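Long-range contacts in putative exotoxin (superantigen) (Streptococcus pyogenes, PDB 1TY0), which probably acts as a superantigen toxin of the staphylococcal/streptococcal family, with a surface that can serve both T-cell receptor binding and dimerization: residues Y86-S94 with D125-E133; K11-I20 with R139-D150. All coordinates share one frame; numbering follows the deposited sequence.

In the fold
Interaction 1 joins strand 84-93 of the OB-fold to the start of helix 131-146 in the beta-grasp domain; interaction 2 packs helix 5-18 on the end of that same helix. Helix 131-146 is thus shared, its first turn entering interaction 1 and its last turns interaction 2. The centres of the two contacts lie about 21 Å apart and their nearest atoms about 6 Å, so they do not touch. Along the chain the order is 11-20, 86-94, 125-133, 139-150, which nests interaction 1 inside the loop closed by interaction 2. One long helix is fastened at two separate places, the first between the domains and the second probably also helping to hold them together.

Interaction 1: residues Y86-S94 with D125-E133; sequences YIYGGVTPS and DKPIFTIQE
Gln132 reaches across to the backbone at Tyr88, where its amide NE2 donates to Tyr88 O over 2.8 Å at an N-H...O angle of 152°. The carbonyl is met almost end-on, and the acceptor sits slightly off the amide plane. With CG anti to the backbone N (chi1 176°) and the chain extended beyond it, the amide stands at full stretch from the first helical turn. Two waters flank the amide: one lies between Tyr88 N and Gln132 OE1, which also accepts from Leu75 N, and the other accepts from both Gly90 N and Gln132 NE2.

Further along, methyl meets methyl: Thr92 CG2 and Thr130 CG2 approach obliquely to 3.5 Å, closer than usual for carbons, while Thr130 CG2 also packs 3.6 Å from Gly90 CA. Thr130 OG1 is turned to its own chain as the N-cap, accepting from Glu133 N at 3.1 Å. Thr92 OG1 donates to a water that also donates to Ile128 O and Pro93 O, so water mediates this part of the antiparallel approach (170° between the short strands). At its end Pro93 CD lies 4.1 Å from Ile128 CG2, the side chains nearly perpendicular.

Strand 84-93 pairs with strands 51-55 and 69-74, whereas strand 128-130 pairs with 195-197, whose Thr195 touches both Thr92 and Ile128.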
loop_
_atom_site.group_PDB
_atom_site.type_symbol
_atom_site.label_atom_id
_atom_site.label_comp_id
_atom_site.label_asym_id
_atom_site.label_seq_id
_atom_site.Cartn_x
_atom_site.Cartn_y
_atom_site.Cartn_z
ATOM N N TYR A 86 -7.277 -7.741 4.733
ATOM C CA TYR A 86 -6.742 -8.845 5.528
ATOM C C TYR A 86 -5.411 -8.445 6.146
ATOM O O TYR A 86 -4.444 -8.151 5.440
ATOM C CB TYR A 86 -6.584 -10.091 4.652
ATOM C CG TYR A 86 -7.919 -10.614 4.186
ATOM C CD1 TYR A 86 -8.760 -11.289 5.068
ATOM C CD2 TYR A 86 -8.382 -10.365 2.892
ATOM C CE1 TYR A 86 -10.031 -11.702 4.685
ATOM C CE2 TYR A 86 -9.666 -10.776 2.497
ATOM C CZ TYR A 86 -10.478 -11.441 3.402
ATOM O OH TYR A 86 -11.745 -11.841 3.049
ATOM N N ILE A 87 -5.379 -8.415 7.478
ATOM C CA ILE A 87 -4.175 -8.031 8.216
ATOM C C ILE A 87 -3.963 -8.974 9.397
ATOM O O ILE A 87 -4.845 -9.765 9.730
ATOM C CB ILE A 87 -4.299 -6.592 8.788
ATOM C CG1 ILE A 87 -5.483 -6.518 9.761
ATOM C CG2 ILE A 87 -4.493 -5.585 7.643
ATOM C CD1 ILE A 87 -5.593 -5.191 10.509
ATOM N N TYR A 88 -2.786 -8.894 10.011
ATOM C CA TYR A 88 -2.480 -9.698 11.196
ATOM C C TYR A 88 -2.401 -8.700 12.344
ATOM O O TYR A 88 -1.672 -7.710 12.251
ATOM C CB TYR A 88 -1.127 -10.403 11.055
ATOM C CG TYR A 88 -1.076 -11.469 9.993
ATOM C CD1 TYR A 88 -1.996 -12.519 9.981
ATOM C CD2 TYR A 88 -0.074 -11.458 9.021
ATOM C CE1 TYR A 88 -1.916 -13.537 9.029
ATOM C CE2 TYR A 88 0.015 -12.471 8.069
ATOM C CZ TYR A 88 -0.907 -13.506 8.079
ATOM O OH TYR A 88 -0.816 -14.516 7.136
ATOM N N GLY A 89 -3.147 -8.946 13.418
ATOM C CA GLY A 89 -3.126 -8.032 14.551
ATOM C C GLY A 89 -3.478 -6.594 14.187
ATOM O O GLY A 89 -4.394 -6.353 13.393
ATOM N N GLY A 90 -2.747 -5.646 14.776
ATOM C CA GLY A 90 -2.966 -4.230 14.522
ATOM C C GLY A 90 -4.214 -3.648 15.170
ATOM O O GLY A 90 -4.636 -2.546 14.836
ATOM N N VAL A 91 -4.790 -4.371 16.123
ATOM C CA VAL A 91 -6.026 -3.926 16.762
ATOM C C VAL A 91 -5.841 -3.468 18.205
ATOM O O VAL A 91 -5.345 -4.217 19.035
ATOM C CB VAL A 91 -7.068 -5.063 16.729
ATOM C CG1 VAL A 91 -8.355 -4.628 17.419
ATOM C CG2 VAL A 91 -7.343 -5.458 15.278
ATOM N N THR A 92 -6.253 -2.233 18.487
ATOM C CA THR A 92 -6.143 -1.665 19.827
ATOM C C THR A 92 -7.451 -1.028 20.269
ATOM O O THR A 92 -8.271 -0.612 19.453
ATOM C CB THR A 92 -5.057 -0.562 19.903
ATOM O OG1 THR A 92 -5.303 0.422 18.885
ATOM C CG2 THR A 92 -3.671 -1.162 19.730
ATOM N N PRO A 93 -7.663 -0.943 21.586
ATOM C CA PRO A 93 -8.895 -0.336 22.087
ATOM C C PRO A 93 -8.876 1.152 21.763
ATOM O O PRO A 93 -7.839 1.803 21.903
ATOM C CB PRO A 93 -8.812 -0.577 23.595
ATOM C CG PRO A 93 -7.956 -1.797 23.712
ATOM C CD PRO A 93 -6.889 -1.551 22.680
ATOM N N SER A 94 -10.004 1.684 21.306
ATOM C CA SER A 94 -10.104 3.112 21.019
ATOM C C SER A 94 -10.683 3.683 22.307
ATOM O O SER A 94 -11.847 3.441 22.621
ATOM C CB SER A 94 -11.064 3.369 19.856
ATOM O OG SER A 94 -11.141 4.755 19.568
ATOM N N ASP A 125 -0.505 8.956 17.010
ATOM C CA ASP A 125 -1.545 9.755 17.659
ATOM C C ASP A 125 -2.458 9.022 18.641
ATOM O O ASP A 125 -3.222 9.658 19.370
ATOM C CB ASP A 125 -2.397 10.440 16.589
ATOM C CG ASP A 125 -1.645 11.542 15.862
ATOM O OD1 ASP A 125 -0.541 11.915 16.314
ATOM O OD2 ASP A 125 -2.160 12.042 14.840
ATOM N N LYS A 126 -2.395 7.697 18.667
ATOM C CA LYS A 126 -3.237 6.947 19.590
ATOM C C LYS A 126 -2.510 6.697 20.912
ATOM O O LYS A 126 -1.294 6.499 20.936
ATOM C CB LYS A 126 -3.695 5.626 18.947
ATOM C CG LYS A 126 -2.600 4.824 18.270
ATOM C CD LYS A 126 -3.133 3.509 17.684
ATOM C CE LYS A 126 -3.990 3.730 16.442
ATOM N NZ LYS A 126 -3.223 4.327 15.306
ATOM N N PRO A 127 -3.249 6.725 22.037
ATOM C CA PRO A 127 -2.697 6.507 23.380
ATOM C C PRO A 127 -2.266 5.067 23.644
ATOM O O PRO A 127 -1.451 4.804 24.530
ATOM C CB PRO A 127 -3.835 6.960 24.292
ATOM C CG PRO A 127 -5.051 6.581 23.506
ATOM C CD PRO A 127 -4.686 7.052 22.114
ATOM N N ILE A 128 -2.825 4.144 22.869
ATOM C CA ILE A 128 -2.510 2.723 22.971
ATOM C C ILE A 128 -2.224 2.314 21.532
ATOM O O ILE A 128 -3.064 2.515 20.658
ATOM C CB ILE A 128 -3.719 1.925 23.497
ATOM C CG1 ILE A 128 -4.122 2.446 24.876
ATOM C CG2 ILE A 128 -3.378 0.452 23.589
ATOM C CD1 ILE A 128 -5.402 1.838 25.397
ATOM N N PHE A 129 -1.046 1.759 21.277
ATOM C CA PHE A 129 -0.688 1.380 19.911
ATOM C C PHE A 129 0.002 0.027 19.812
ATOM O O PHE A 129 0.554 -0.483 20.793
ATOM C CB PHE A 129 0.206 2.469 19.297
ATOM C CG PHE A 129 1.518 2.659 20.013
ATOM C CD1 PHE A 129 2.616 1.872 19.697
ATOM C CD2 PHE A 129 1.644 3.612 21.025
ATOM C CE1 PHE A 129 3.833 2.022 20.375
ATOM C CE2 PHE A 129 2.849 3.770 21.710
ATOM C CZ PHE A 129 3.946 2.972 21.384
ATOM N N THR A 130 -0.029 -0.559 18.621
ATOM C CA THR A 130 0.610 -1.855 18.417
ATOM C C THR A 130 2.071 -1.668 18.034
ATOM O O THR A 130 2.457 -0.642 17.466
ATOM C CB THR A 130 -0.068 -2.665 17.286
ATOM O OG1 THR A 130 0.062 -1.959 16.041
ATOM C CG2 THR A 130 -1.542 -2.883 17.598
ATOM N N ILE A 131 2.888 -2.661 18.353
ATOM C CA ILE A 131 4.287 -2.612 17.987
ATOM C C ILE A 131 4.323 -2.645 16.461
ATOM O O ILE A 131 5.237 -2.110 15.851
ATOM C CB ILE A 131 5.060 -3.808 18.585
ATOM C CG1 ILE A 131 5.086 -3.659 20.112
ATOM C CG2 ILE A 131 6.485 -3.864 18.018
ATOM C CD1 ILE A 131 5.787 -4.780 20.847
ATOM N N GLN A 132 3.313 -3.258 15.848
ATOM C CA GLN A 132 3.253 -3.310 14.392
ATOM C C GLN A 132 3.273 -1.894 13.814
ATOM O O GLN A 132 3.988 -1.622 12.857
ATOM C CB GLN A 132 1.983 -4.038 13.919
ATOM C CG GLN A 132 1.820 -4.035 12.394
ATOM C CD GLN A 132 0.668 -4.916 11.881
ATOM O OE1 GLN A 132 0.509 -5.094 10.670
ATOM N NE2 GLN A 132 -0.127 -5.471 12.795
ATOM N N GLU A 133 2.494 -0.991 14.400
ATOM C CA GLU A 133 2.460 0.381 13.898
ATOM C C GLU A 133 3.810 1.060 14.100
ATOM O O GLU A 133 4.328 1.728 13.201
ATOM C CB GLU A 133 1.375 1.197 14.605
ATOM C CG GLU A 133 1.308 2.635 14.105
ATOM C CD GLU A 133 0.164 3.430 14.701
ATOM O OE1 GLU A 133 -0.789 2.822 15.240
ATOM O OE2 GLU A 133 0.215 4.677 14.617
HETATM O O HOH W 1 -0.467 -7.425 9.213
HETATM O O HOH W 2 -0.007 -6.377 15.591
HETATM O O HOH W 3 -5.642 2.618 20.267
#

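Interaction 2: residues K11-I20 with R139-D150; sequences KLQLNYAYEI and RQYLMQTYKIYD
Arg139 lies flat over the phenol of Tyr18, yet it is an aliphatic carbon that occupies the ring centre: CD stands 3.7 Å from the centroid, 11° off the normal, a CH-pi contact. The guanidinium continues past the rim, its plane 20° from that of the ring, and Tyr18 OH sits over the guanidinium centre, 3.5 Å from Arg139 CZ. An extended chain from CG to NE carries the charged group this far.

A second CH-pi contact involves Tyr149, whose ring has Leu14 CB over the centre of one face, 3.7 Å from the centroid, and Ile148 CG1 over the opposite face. The Asn15 amide is perpendicular to this ring and brings ND2 to Tyr149 CB. Beside the rings, Met143 packs SD against Tyr18 CB at 3.8 Å, and its bend at chi3 (70°) carries CE toward Glu19 and Asn15.

Polar bonds mark both ends. Gln140 NE2 donates to Tyr18 O at 2.7 Å and to Glu19 OE2 at 3.2 Å; both acceptors lie near its amide plane, but the donor stands above the carbonyl and carboxylate planes. Gln144 NE2 bonds Gln140 OE1 at 2.6 Å, helping to fix the amide's rotation. At the other end Lys11 NZ reaches Asp150 O over 3.0 Å and also bonds Tyr155 O.

Asp135 and Asp176 form salt bridges with Arg139, while Tyr18 OH bonds Tyr190. With this carboxylate pairing, the arginine's charge is probably well compensated within the buried packing of the two helices, where its aliphatic part serves as an apolar surface for the Tyr18 ring.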
loop_
_atom_site.group_PDB
_atom_site.type_symbol
_atom_site.label_atom_id
_atom_site.label_comp_id
_atom_site.label_asym_id
_atom_site.label_seq_id
_atom_site.Cartn_x
_atom_site.Cartn_y
_atom_site.Cartn_z
ATOM N N LYS A 11 17.444 -8.311 2.022
ATOM C CA LYS A 11 17.108 -6.897 2.094
ATOM C C LYS A 11 16.101 -6.541 1.004
ATOM O O LYS A 11 15.196 -5.738 1.222
ATOM C CB LYS A 11 18.383 -6.053 1.970
ATOM C CG LYS A 11 19.336 -6.275 3.140
ATOM C CD LYS A 11 20.732 -5.717 2.893
ATOM C CE LYS A 11 20.806 -4.227 3.155
ATOM N NZ LYS A 11 22.225 -3.764 3.143
ATOM N N LEU A 12 16.241 -7.156 -0.164
ATOM C CA LEU A 12 15.315 -6.887 -1.255
ATOM C C LEU A 12 13.893 -7.306 -0.891
ATOM O O LEU A 12 12.943 -6.583 -1.177
ATOM C CB LEU A 12 15.774 -7.605 -2.525
ATOM C CG LEU A 12 17.031 -6.995 -3.151
ATOM C CD1 LEU A 12 17.441 -7.784 -4.387
ATOM C CD2 LEU A 12 16.752 -5.543 -3.519
ATOM N N GLN A 13 13.745 -8.469 -0.258
ATOM C CA GLN A 13 12.421 -8.938 0.144
ATOM C C GLN A 13 11.805 -8.006 1.191
ATOM O O GLN A 13 10.602 -7.764 1.187
ATOM C CB GLN A 13 12.495 -10.357 0.722
ATOM C CG GLN A 13 12.787 -11.437 -0.305
ATOM C CD GLN A 13 11.770 -11.460 -1.428
ATOM O OE1 GLN A 13 10.609 -11.814 -1.229
ATOM N NE2 GLN A 13 12.204 -11.073 -2.618
ATOM N N LEU A 14 12.638 -7.488 2.089
ATOM C CA LEU A 14 12.159 -6.595 3.133
ATOM C C LEU A 14 11.783 -5.229 2.582
ATOM O O LEU A 14 10.776 -4.642 2.990
ATOM C CB LEU A 14 13.221 -6.446 4.221
ATOM C CG LEU A 14 13.367 -7.690 5.097
ATOM C CD1 LEU A 14 14.662 -7.647 5.895
ATOM C CD2 LEU A 14 12.156 -7.778 6.012
ATOM N N ASN A 15 12.585 -4.727 1.648
ATOM C CA ASN A 15 12.315 -3.425 1.064
ATOM C C ASN A 15 10.967 -3.469 0.361
ATOM O O ASN A 15 10.155 -2.554 0.499
ATOM C CB ASN A 15 13.424 -3.037 0.084
ATOM C CG ASN A 15 13.399 -1.563 -0.250
ATOM O OD1 ASN A 15 12.752 -1.143 -1.209
ATOM N ND2 ASN A 15 14.081 -0.763 0.560
ATOM N N TYR A 16 10.720 -4.545 -0.375
ATOM C CA TYR A 16 9.448 -4.688 -1.065
ATOM C C TYR A 16 8.282 -4.839 -0.091
ATOM O O TYR A 16 7.251 -4.190 -0.245
ATOM C CB TYR A 16 9.454 -5.904 -1.988
ATOM C CG TYR A 16 8.053 -6.383 -2.298
ATOM C CD1 TYR A 16 7.152 -5.566 -2.983
ATOM C CD2 TYR A 16 7.609 -7.629 -1.859
ATOM C CE1 TYR A 16 5.843 -5.981 -3.219
ATOM C CE2 TYR A 16 6.303 -8.051 -2.089
ATOM C CZ TYR A 16 5.426 -7.222 -2.770
ATOM O OH TYR A 16 4.133 -7.634 -2.997
ATOM N N ALA A 17 8.446 -5.713 0.896
ATOM C CA ALA A 17 7.390 -5.967 1.868
ATOM C C ALA A 17 6.916 -4.714 2.594
ATOM O O ALA A 17 5.713 -4.492 2.730
ATOM C CB ALA A 17 7.854 -7.012 2.887
ATOM N N TYR A 18 7.856 -3.887 3.044
ATOM C CA TYR A 18 7.500 -2.683 3.784
ATOM C C TYR A 18 7.222 -1.409 2.976
ATOM O O TYR A 18 6.866 -0.383 3.546
ATOM C CB TYR A 18 8.556 -2.434 4.869
ATOM C CG TYR A 18 8.400 -3.372 6.055
ATOM C CD1 TYR A 18 7.477 -3.102 7.061
ATOM C CD2 TYR A 18 9.150 -4.548 6.149
ATOM C CE1 TYR A 18 7.296 -3.976 8.140
ATOM C CE2 TYR A 18 8.976 -5.435 7.225
ATOM C CZ TYR A 18 8.046 -5.138 8.215
ATOM O OH TYR A 18 7.871 -5.997 9.280
ATOM N N GLU A 19 7.397 -1.464 1.657
ATOM C CA GLU A 19 7.087 -0.309 0.803
ATOM C C GLU A 19 5.609 -0.512 0.500
ATOM O O GLU A 19 5.239 -0.956 -0.581
ATOM C CB GLU A 19 7.903 -0.355 -0.491
ATOM C CG GLU A 19 9.296 0.246 -0.366
ATOM C CD GLU A 19 9.265 1.760 -0.301
ATOM O OE1 GLU A 19 8.834 2.389 -1.295
ATOM O OE2 GLU A 19 9.665 2.322 0.739
ATOM N N ILE A 20 4.772 -0.180 1.473
ATOM C CA ILE A 20 3.342 -0.403 1.356
ATOM C C ILE A 20 2.518 0.634 2.116
ATOM O O ILE A 20 3.027 1.329 2.993
ATOM C CB ILE A 20 3.023 -1.809 1.909
ATOM C CG1 ILE A 20 1.533 -2.122 1.812
ATOM C CG2 ILE A 20 3.485 -1.895 3.352
ATOM C CD1 ILE A 20 1.207 -3.528 2.270
ATOM N N ARG A 139 10.652 1.452 10.456
ATOM C CA ARG A 139 11.353 0.847 9.321
ATOM C C ARG A 139 11.280 1.777 8.119
ATOM O O ARG A 139 12.269 1.966 7.407
ATOM C CB ARG A 139 10.762 -0.518 8.959
ATOM C CG ARG A 139 11.064 -1.584 9.993
ATOM C CD ARG A 139 10.736 -2.978 9.492
ATOM N NE ARG A 139 10.614 -3.903 10.612
ATOM C CZ ARG A 139 11.005 -5.173 10.595
ATOM N NH1 ARG A 139 11.566 -5.694 9.511
ATOM N NH2 ARG A 139 10.813 -5.925 11.667
ATOM N N GLN A 140 10.112 2.368 7.887
ATOM C CA GLN A 140 9.972 3.291 6.771
ATOM C C GLN A 140 10.928 4.473 6.943
ATOM O O GLN A 140 11.561 4.912 5.982
ATOM C CB GLN A 140 8.532 3.788 6.663
ATOM C CG GLN A 140 7.684 3.000 5.670
ATOM C CD GLN A 140 8.197 3.119 4.245
ATOM O OE1 GLN A 140 8.654 4.182 3.826
ATOM N NE2 GLN A 140 8.111 2.030 3.486
ATOM N N TYR A 141 11.033 4.986 8.164
ATOM C CA TYR A 141 11.931 6.104 8.428
ATOM C C TYR A 141 13.359 5.679 8.107
ATOM O O TYR A 141 14.101 6.398 7.433
ATOM C CB TYR A 141 11.848 6.535 9.893
ATOM C CG TYR A 141 12.870 7.591 10.262
ATOM C CD1 TYR A 141 12.729 8.909 9.826
ATOM C CD2 TYR A 141 13.995 7.262 11.013
ATOM C CE1 TYR A 141 13.689 9.875 10.125
ATOM C CE2 TYR A 141 14.964 8.220 11.318
ATOM C CZ TYR A 141 14.803 9.522 10.870
ATOM O OH TYR A 141 15.763 10.471 11.157
ATOM N N LEU A 142 13.738 4.503 8.596
ATOM C CA LEU A 142 15.075 3.970 8.360
ATOM C C LEU A 142 15.317 3.679 6.881
ATOM O O LEU A 142 16.425 3.869 6.376
ATOM C CB LEU A 142 15.285 2.701 9.191
ATOM C CG LEU A 142 15.334 2.925 10.707
ATOM C CD1 LEU A 142 15.369 1.600 11.431
ATOM C CD2 LEU A 142 16.557 3.764 11.060
ATOM N N MET A 143 14.287 3.223 6.181
ATOM C CA MET A 143 14.421 2.923 4.759
ATOM C C MET A 143 14.675 4.198 3.971
ATOM O O MET A 143 15.577 4.264 3.136
ATOM C CB MET A 143 13.153 2.237 4.244
ATOM C CG MET A 143 13.011 0.804 4.707
ATOM S SD MET A 143 11.343 0.155 4.541
ATOM C CE MET A 143 11.188 0.023 2.789
ATOM N N GLN A 144 13.866 5.210 4.254
ATOM C CA GLN A 144 13.956 6.504 3.590
ATOM C C GLN A 144 15.216 7.288 3.936
ATOM O O GLN A 144 15.807 7.945 3.078
ATOM C CB GLN A 144 12.752 7.360 3.986
ATOM C CG GLN A 144 11.407 6.843 3.513
ATOM C CD GLN A 144 10.258 7.409 4.328
ATOM O OE1 GLN A 144 10.395 8.439 4.991
ATOM N NE2 GLN A 144 9.113 6.739 4.278
ATOM N N THR A 145 15.622 7.207 5.197
ATOM C CA THR A 145 16.760 7.969 5.694
ATOM C C THR A 145 18.127 7.297 5.677
ATOM O O THR A 145 19.126 7.919 5.312
ATOM C CB THR A 145 16.471 8.447 7.130
ATOM O OG1 THR A 145 15.174 9.053 7.170
ATOM C CG2 THR A 145 17.507 9.472 7.577
ATOM N N TYR A 146 18.180 6.034 6.076
ATOM C CA TYR A 146 19.450 5.331 6.120
ATOM C C TYR A 146 19.581 4.197 5.113
ATOM O O TYR A 146 20.579 3.479 5.117
ATOM C CB TYR A 146 19.691 4.834 7.546
ATOM C CG TYR A 146 19.858 5.981 8.516
ATOM C CD1 TYR A 146 21.034 6.733 8.536
ATOM C CD2 TYR A 146 18.819 6.363 9.364
ATOM C CE1 TYR A 146 21.168 7.842 9.373
ATOM C CE2 TYR A 146 18.945 7.474 10.205
ATOM C CZ TYR A 146 20.122 8.207 10.202
ATOM O OH TYR A 146 20.257 9.300 11.031
ATOM N N LYS A 147 18.578 4.046 4.251
ATOM C CA LYS A 147 18.590 3.020 3.208
ATOM C C LYS A 147 18.976 1.650 3.761
ATOM O O LYS A 147 19.748 0.913 3.140
ATOM C CB LYS A 147 19.584 3.417 2.110
ATOM C CG LYS A 147 19.588 4.903 1.768
ATOM C CD LYS A 147 18.260 5.374 1.209
ATOM C CE LYS A 147 18.287 6.879 0.947
ATOM N NZ LYS A 147 17.003 7.377 0.376
ATOM N N ILE A 148 18.423 1.293 4.914
ATOM C CA ILE A 148 18.770 0.028 5.541
ATOM C C ILE A 148 18.452 -1.231 4.741
ATOM O O ILE A 148 19.022 -2.285 5.017
ATOM C CB ILE A 148 18.153 -0.086 6.961
ATOM C CG1 ILE A 148 16.648 -0.364 6.883
ATOM C CG2 ILE A 148 18.451 1.183 7.751
ATOM C CD1 ILE A 148 15.894 0.547 5.999
ATOM N N TYR A 149 17.564 -1.140 3.755
ATOM C CA TYR A 149 17.246 -2.317 2.951
ATOM C C TYR A 149 17.767 -2.191 1.522
ATOM O O TYR A 149 17.357 -2.940 0.632
ATOM C CB TYR A 149 15.735 -2.593 2.938
ATOM C CG TYR A 149 15.156 -2.964 4.292
ATOM C CD1 TYR A 149 15.877 -3.748 5.198
ATOM C CD2 TYR A 149 13.879 -2.539 4.662
ATOM C CE1 TYR A 149 15.337 -4.092 6.440
ATOM C CE2 TYR A 149 13.335 -2.880 5.897
ATOM C CZ TYR A 149 14.064 -3.652 6.782
ATOM O OH TYR A 149 13.532 -3.965 8.012
ATOM N N ASP A 150 18.669 -1.237 1.303
ATOM C CA ASP A 150 19.261 -1.050 -0.021
ATOM C C ASP A 150 20.474 -1.969 -0.075
ATOM O O ASP A 150 21.269 -2.008 0.857
ATOM C CB ASP A 150 19.707 0.401 -0.224
ATOM C CG ASP A 150 20.182 0.671 -1.642
ATOM O OD1 ASP A 150 19.349 1.035 -2.500
ATOM O OD2 ASP A 150 21.390 0.508 -1.905
#